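Local atomic coordinates of putrescine aminotransferase (Halomonas elongata DSM 2581, PDB entry 6GWI), a protein that probably transfers amino groups from amines such as putrescine to keto acceptors, using pyridoxal-5'-phosphate as cofactor, as other class-III aminotransferases do. Residues B[390-402]-B[411-423]. Residues are numbered along the deposited sequence; the frame is centred on the assembly and turned at random.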
loop_
_atom_site.group_PDB
_atom_site.type_symbol
_atom_site.label_atom_id
_atom_site.label_comp_id
_atom_site.label_asym_id
_atom_site.label_seq_id
_atom_site.Cartn_x
_atom_site.Cartn_y
_atom_site.Cartn_z
ATOM N N ARG B 390 -5.092 21.560 -31.558
ATOM C CA ARG B 390 -6.047 20.886 -30.694
ATOM C C ARG B 390 -7.407 21.572 -30.743
ATOM O O ARG B 390 -7.514 22.775 -30.999
ATOM C CB ARG B 390 -5.548 20.868 -29.247
ATOM C CG ARG B 390 -4.253 20.112 -29.014
ATOM C CD ARG B 390 -4.494 18.611 -29.050
ATOM N NE ARG B 390 -3.414 17.867 -28.409
ATOM C CZ ARG B 390 -3.356 16.541 -28.335
ATOM N NH1 ARG B 390 -4.321 15.796 -28.861
ATOM N NH2 ARG B 390 -2.332 15.958 -27.729
ATOM N N PHE B 391 -8.453 20.788 -30.492
ATOM C CA PHE B 391 -9.717 21.369 -30.063
ATOM C C PHE B 391 -9.494 22.183 -28.794
ATOM O O PHE B 391 -8.658 21.846 -27.952
ATOM C CB PHE B 391 -10.763 20.280 -29.819
ATOM C CG PHE B 391 -11.336 19.690 -31.080
ATOM C CD1 PHE B 391 -12.289 20.385 -31.808
ATOM C CD2 PHE B 391 -10.933 18.444 -31.533
ATOM C CE1 PHE B 391 -12.826 19.853 -32.967
ATOM C CE2 PHE B 391 -11.467 17.905 -32.693
ATOM C CZ PHE B 391 -12.414 18.612 -33.410
ATOM N N ASP B 392 -10.254 23.269 -28.664
ATOM C CA ASP B 392 -10.141 24.125 -27.490
ATOM C C ASP B 392 -10.334 23.305 -26.220
ATOM O O ASP B 392 -11.188 22.417 -26.159
ATOM C CB ASP B 392 -11.172 25.249 -27.568
ATOM C CG ASP B 392 -11.180 25.937 -28.922
ATOM O OD1 ASP B 392 -10.358 26.852 -29.135
ATOM O OD2 ASP B 392 -11.994 25.541 -29.783
ATOM N N LYS B 393 -9.525 23.610 -25.198
ATOM C CA LYS B 393 -9.541 22.819 -23.971
ATOM C C LYS B 393 -10.938 22.735 -23.365
ATOM O O LYS B 393 -11.340 21.681 -22.859
ATOM C CB LYS B 393 -8.565 23.414 -22.952
ATOM C CG LYS B 393 -8.267 22.496 -21.773
ATOM C CD LYS B 393 -7.317 23.134 -20.762
ATOM C CE LYS B 393 -5.918 23.332 -21.328
ATOM N NZ LYS B 393 -4.938 23.707 -20.267
ATOM N N SER B 394 -11.699 23.831 -23.416
ATOM C CA SER B 394 -13.018 23.851 -22.795
ATOM C C SER B 394 -13.989 22.870 -23.441
ATOM O O SER B 394 -15.000 22.522 -22.822
ATOM C CB SER B 394 -13.609 25.262 -22.856
ATOM O OG SER B 394 -13.861 25.650 -24.196
ATOM N N LEU B 395 -13.713 22.420 -24.665
ATOM C CA LEU B 395 -14.624 21.507 -25.345
ATOM C C LEU B 395 -14.482 20.067 -24.866
ATOM O O LEU B 395 -15.385 19.259 -25.110
ATOM C CB LEU B 395 -14.388 21.580 -26.856
ATOM C CG LEU B 395 -14.696 22.931 -27.512
ATOM C CD1 LEU B 395 -14.319 22.914 -28.988
ATOM C CD2 LEU B 395 -16.159 23.310 -27.344
ATOM N N GLY B 396 -13.389 19.733 -24.181
ATOM C CA GLY B 396 -13.203 18.394 -23.659
ATOM C C GLY B 396 -13.361 17.317 -24.710
ATOM O O GLY B 396 -14.109 16.353 -24.514
ATOM N N ALA B 397 -12.656 17.469 -25.833
ATOM C CA ALA B 397 -12.759 16.496 -26.914
ATOM C C ALA B 397 -12.469 15.084 -26.419
ATOM O O ALA B 397 -13.172 14.135 -26.781
ATOM C CB ALA B 397 -11.801 16.871 -28.046
ATOM N N GLY B 398 -11.429 14.927 -25.595
ATOM C CA GLY B 398 -11.057 13.600 -25.134
ATOM C C GLY B 398 -12.090 12.988 -24.205
ATOM O O GLY B 398 -12.450 11.815 -24.344
ATOM N N ASN B 399 -12.579 13.772 -23.240
ATOM C CA ASN B 399 -13.604 13.265 -22.332
ATOM C C ASN B 399 -14.880 12.916 -23.085
ATOM O O ASN B 399 -15.559 11.936 -22.752
ATOM C CB ASN B 399 -13.896 14.290 -21.238
ATOM C CG ASN B 399 -12.715 14.516 -20.320
ATOM O OD1 ASN B 399 -11.760 13.737 -20.312
ATOM N ND2 ASN B 399 -12.776 15.579 -19.531
ATOM N N LEU B 400 -15.240 13.719 -24.090
ATOM C CA LEU B 400 -16.416 13.413 -24.896
ATOM C C LEU B 400 -16.234 12.101 -25.646
ATOM O O LEU B 400 -17.127 11.246 -25.651
ATOM C CB LEU B 400 -16.699 14.555 -25.874
ATOM C CG LEU B 400 -17.880 14.331 -26.820
ATOM C CD1 LEU B 400 -19.170 14.078 -26.047
ATOM C CD2 LEU B 400 -18.043 15.528 -27.747
ATOM N N CYS B 401 -15.082 11.927 -26.298
ATOM C CA CYS B 401 -14.800 10.663 -26.968
ATOM C C CYS B 401 -14.830 9.503 -25.981
ATOM O O CYS B 401 -15.357 8.429 -26.292
ATOM C CB CYS B 401 -13.444 10.730 -27.668
ATOM S SG CYS B 401 -13.092 9.299 -28.709
ATOM N N ARG B 402 -14.266 9.703 -24.786
ATOM C CA ARG B 402 -14.267 8.665 -23.759
ATOM C C ARG B 402 -15.686 8.255 -23.379
ATOM O O ARG B 402 -15.992 7.062 -23.270
ATOM C CB ARG B 402 -13.513 9.166 -22.527
ATOM C CG ARG B 402 -13.578 8.251 -21.313
ATOM C CD ARG B 402 -13.211 9.023 -20.059
ATOM N NE ARG B 402 -14.262 9.974 -19.708
ATOM C CZ ARG B 402 -14.101 11.000 -18.881
ATOM N NH1 ARG B 402 -12.922 11.223 -18.316
ATOM N NH2 ARG B 402 -15.122 11.806 -18.625
ATOM N N VAL B 411 -14.459 0.595 -23.111
ATOM C CA VAL B 411 -13.658 1.381 -22.180
ATOM C C VAL B 411 -12.389 1.817 -22.907
ATOM O O VAL B 411 -11.505 1.004 -23.182
ATOM C CB VAL B 411 -13.317 0.596 -20.908
ATOM C CG1 VAL B 411 -12.471 1.461 -19.971
ATOM C CG2 VAL B 411 -14.581 0.136 -20.206
ATOM N N MET B 412 -12.305 3.105 -23.219
ATOM C CA MET B 412 -11.086 3.728 -23.723
ATOM C C MET B 412 -10.958 5.083 -23.051
ATOM O O MET B 412 -11.838 5.937 -23.201
ATOM C CB MET B 412 -11.126 3.846 -25.247
ATOM C CG MET B 412 -9.991 4.632 -25.876
ATOM S SD MET B 412 -9.792 4.170 -27.605
ATOM C CE MET B 412 -11.440 4.478 -28.216
ATOM N N ARG B 413 -9.871 5.274 -22.308
ATOM C CA ARG B 413 -9.730 6.434 -21.443
ATOM C C ARG B 413 -9.117 7.619 -22.181
ATOM O O ARG B 413 -8.552 7.497 -23.270
ATOM C CB ARG B 413 -8.887 6.094 -20.215
ATOM C CG ARG B 413 -9.500 5.030 -19.322
ATOM C CD ARG B 413 -10.904 5.391 -18.828
ATOM N NE ARG B 413 -10.916 6.478 -17.852
ATOM C CZ ARG B 413 -12.024 7.015 -17.349
ATOM N NH1 ARG B 413 -13.212 6.563 -17.731
ATOM N NH2 ARG B 413 -11.950 8.001 -16.466
ATOM N N SER B 414 -9.240 8.787 -21.556
ATOM C CA SER B 414 -8.744 10.043 -22.095
ATOM C C SER B 414 -7.795 10.688 -21.097
ATOM O O SER B 414 -8.101 10.765 -19.903
ATOM C CB SER B 414 -9.907 10.987 -22.407
ATOM O OG SER B 414 -10.712 11.187 -21.256
ATOM N N VAL B 415 -6.641 11.133 -21.586
ATOM C CA VAL B 415 -5.738 12.004 -20.838
ATOM C C VAL B 415 -5.697 13.307 -21.627
ATOM O O VAL B 415 -5.027 13.395 -22.662
ATOM C CB VAL B 415 -4.342 11.402 -20.665
ATOM C CG1 VAL B 415 -3.446 12.358 -19.880
ATOM C CG2 VAL B 415 -4.432 10.045 -19.966
ATOM N N GLY B 416 -6.413 14.315 -21.147
ATOM C CA GLY B 416 -6.669 15.480 -21.975
ATOM C C GLY B 416 -7.343 15.044 -23.263
ATOM O O GLY B 416 -8.410 14.416 -23.253
ATOM N N ASP B 417 -6.708 15.347 -24.396
ATOM C CA ASP B 417 -7.220 14.973 -25.708
ATOM C C ASP B 417 -6.467 13.786 -26.305
ATOM O O ASP B 417 -6.416 13.629 -27.530
ATOM C CB ASP B 417 -7.164 16.174 -26.653
ATOM C CG ASP B 417 -8.261 17.194 -26.374
ATOM O OD1 ASP B 417 -9.161 16.906 -25.556
ATOM O OD2 ASP B 417 -8.221 18.289 -26.974
ATOM N N THR B 418 -5.876 12.950 -25.455
ATOM C CA THR B 418 -5.228 11.709 -25.862
ATOM C C THR B 418 -6.086 10.535 -25.404
ATOM O O THR B 418 -6.385 10.413 -24.213
ATOM C CB THR B 418 -3.823 11.600 -25.266
ATOM O OG1 THR B 418 -3.061 12.761 -25.618
ATOM C CG2 THR B 418 -3.114 10.345 -25.771
ATOM N N MET B 419 -6.487 9.686 -26.344
ATOM C CA MET B 419 -7.191 8.451 -26.022
ATOM C C MET B 419 -6.169 7.337 -25.825
ATOM O O MET B 419 -5.145 7.304 -26.509
ATOM C CB MET B 419 -8.169 8.080 -27.137
ATOM C CG MET B 419 -9.083 9.221 -27.581
ATOM S SD MET B 419 -9.985 10.020 -26.237
ATOM C CE MET B 419 -10.980 8.663 -25.622
ATOM N N ILE B 420 -6.434 6.439 -24.873
ATOM C CA ILE B 420 -5.493 5.379 -24.529
ATOM C C ILE B 420 -6.234 4.059 -24.358
ATOM O O ILE B 420 -7.377 4.021 -23.889
ATOM C CB ILE B 420 -4.689 5.714 -23.246
ATOM C CG1 ILE B 420 -5.633 5.916 -22.057
ATOM C CG2 ILE B 420 -3.822 6.950 -23.466
ATOM C CD1 ILE B 420 -4.925 6.083 -20.728
ATOM N N ILE B 421 -5.566 2.966 -24.732
ATOM C CA ILE B 421 -6.080 1.622 -24.510
ATOM C C ILE B 421 -4.957 0.758 -23.951
ATOM O O ILE B 421 -3.773 1.002 -24.204
ATOM C CB ILE B 421 -6.656 0.980 -25.794
ATOM C CG1 ILE B 421 -5.607 0.944 -26.907
ATOM C CG2 ILE B 421 -7.896 1.734 -26.250
ATOM C CD1 ILE B 421 -5.941 -0.025 -28.018
ATOM N N SER B 422 -5.343 -0.262 -23.189
ATOM C CA SER B 422 -4.425 -1.218 -22.580
ATOM C C SER B 422 -5.201 -2.503 -22.311
ATOM O O SER B 422 -5.448 -2.846 -21.147
ATOM C CB SER B 422 -3.826 -0.652 -21.291
ATOM O OG SER B 422 -3.015 -1.610 -20.632
ATOM N N PRO B 423 -5.616 -3.226 -23.347
ATOM C CA PRO B 423 -6.544 -4.350 -23.150
ATOM C C PRO B 423 -5.845 -5.546 -22.534
ATOM O O PRO B 423 -4.606 -5.589 -22.469
ATOM C CB PRO B 423 -7.031 -4.663 -24.575
ATOM C CG PRO B 423 -5.958 -4.141 -25.473
ATOM C CD PRO B 423 -5.356 -2.953 -24.773
HETATM O O HOH W 1 -10.223 9.859 -18.549
#
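Asp417 meets the first turn of helix 397-407 from the tip of a beta hairpin, and shows how a tight turn can dock on a helix start. Strands 413-415 and 418-421 join through a type II' turn and form one side of the antiparallel sheet in the small C-terminal part of this class-III aminotransferase. OD1 of Asp417 accepts a hydrogen bond from N of Gly398 (3.0 Å), the amide coming from above the carboxylate plane, 43° out of it; the helix N-terminus would probably stabilise the negative charge. Gly398 lies so close that its CA gives a C-H...O contact to O of Gly416 (3.3 Å), where a side chain would clash. On the next residue of the helix, OD1 of Asn399 accepts from OG of Ser414 (2.9 Å) in its carbonyl plane. Met419, bent at chi2 and chi3, lays CE 3.8 Å from SG of Cys401. Arg402 reaches across the strand with CG anti to its N (chi1 173°), and its NH1 donates to a water in the guanidinium plane that in turn donates to O of Ser414 at 2.7 Å. A leucine in place of Arg402 would probably leave this water without its helix-side donor. Arg390 slides past Asp417, NH1 3.6 Å from its CB, and is held by O of Leu381 and a salt bridge from NH2 to Glu380, which also accepts from Thr418 OG1. Phe86 of the second subunit makes a cation-pi contact with Arg413, and CD of Arg402 rests over one face of that guanidinium, 3.4 Å from NH1 of Arg413.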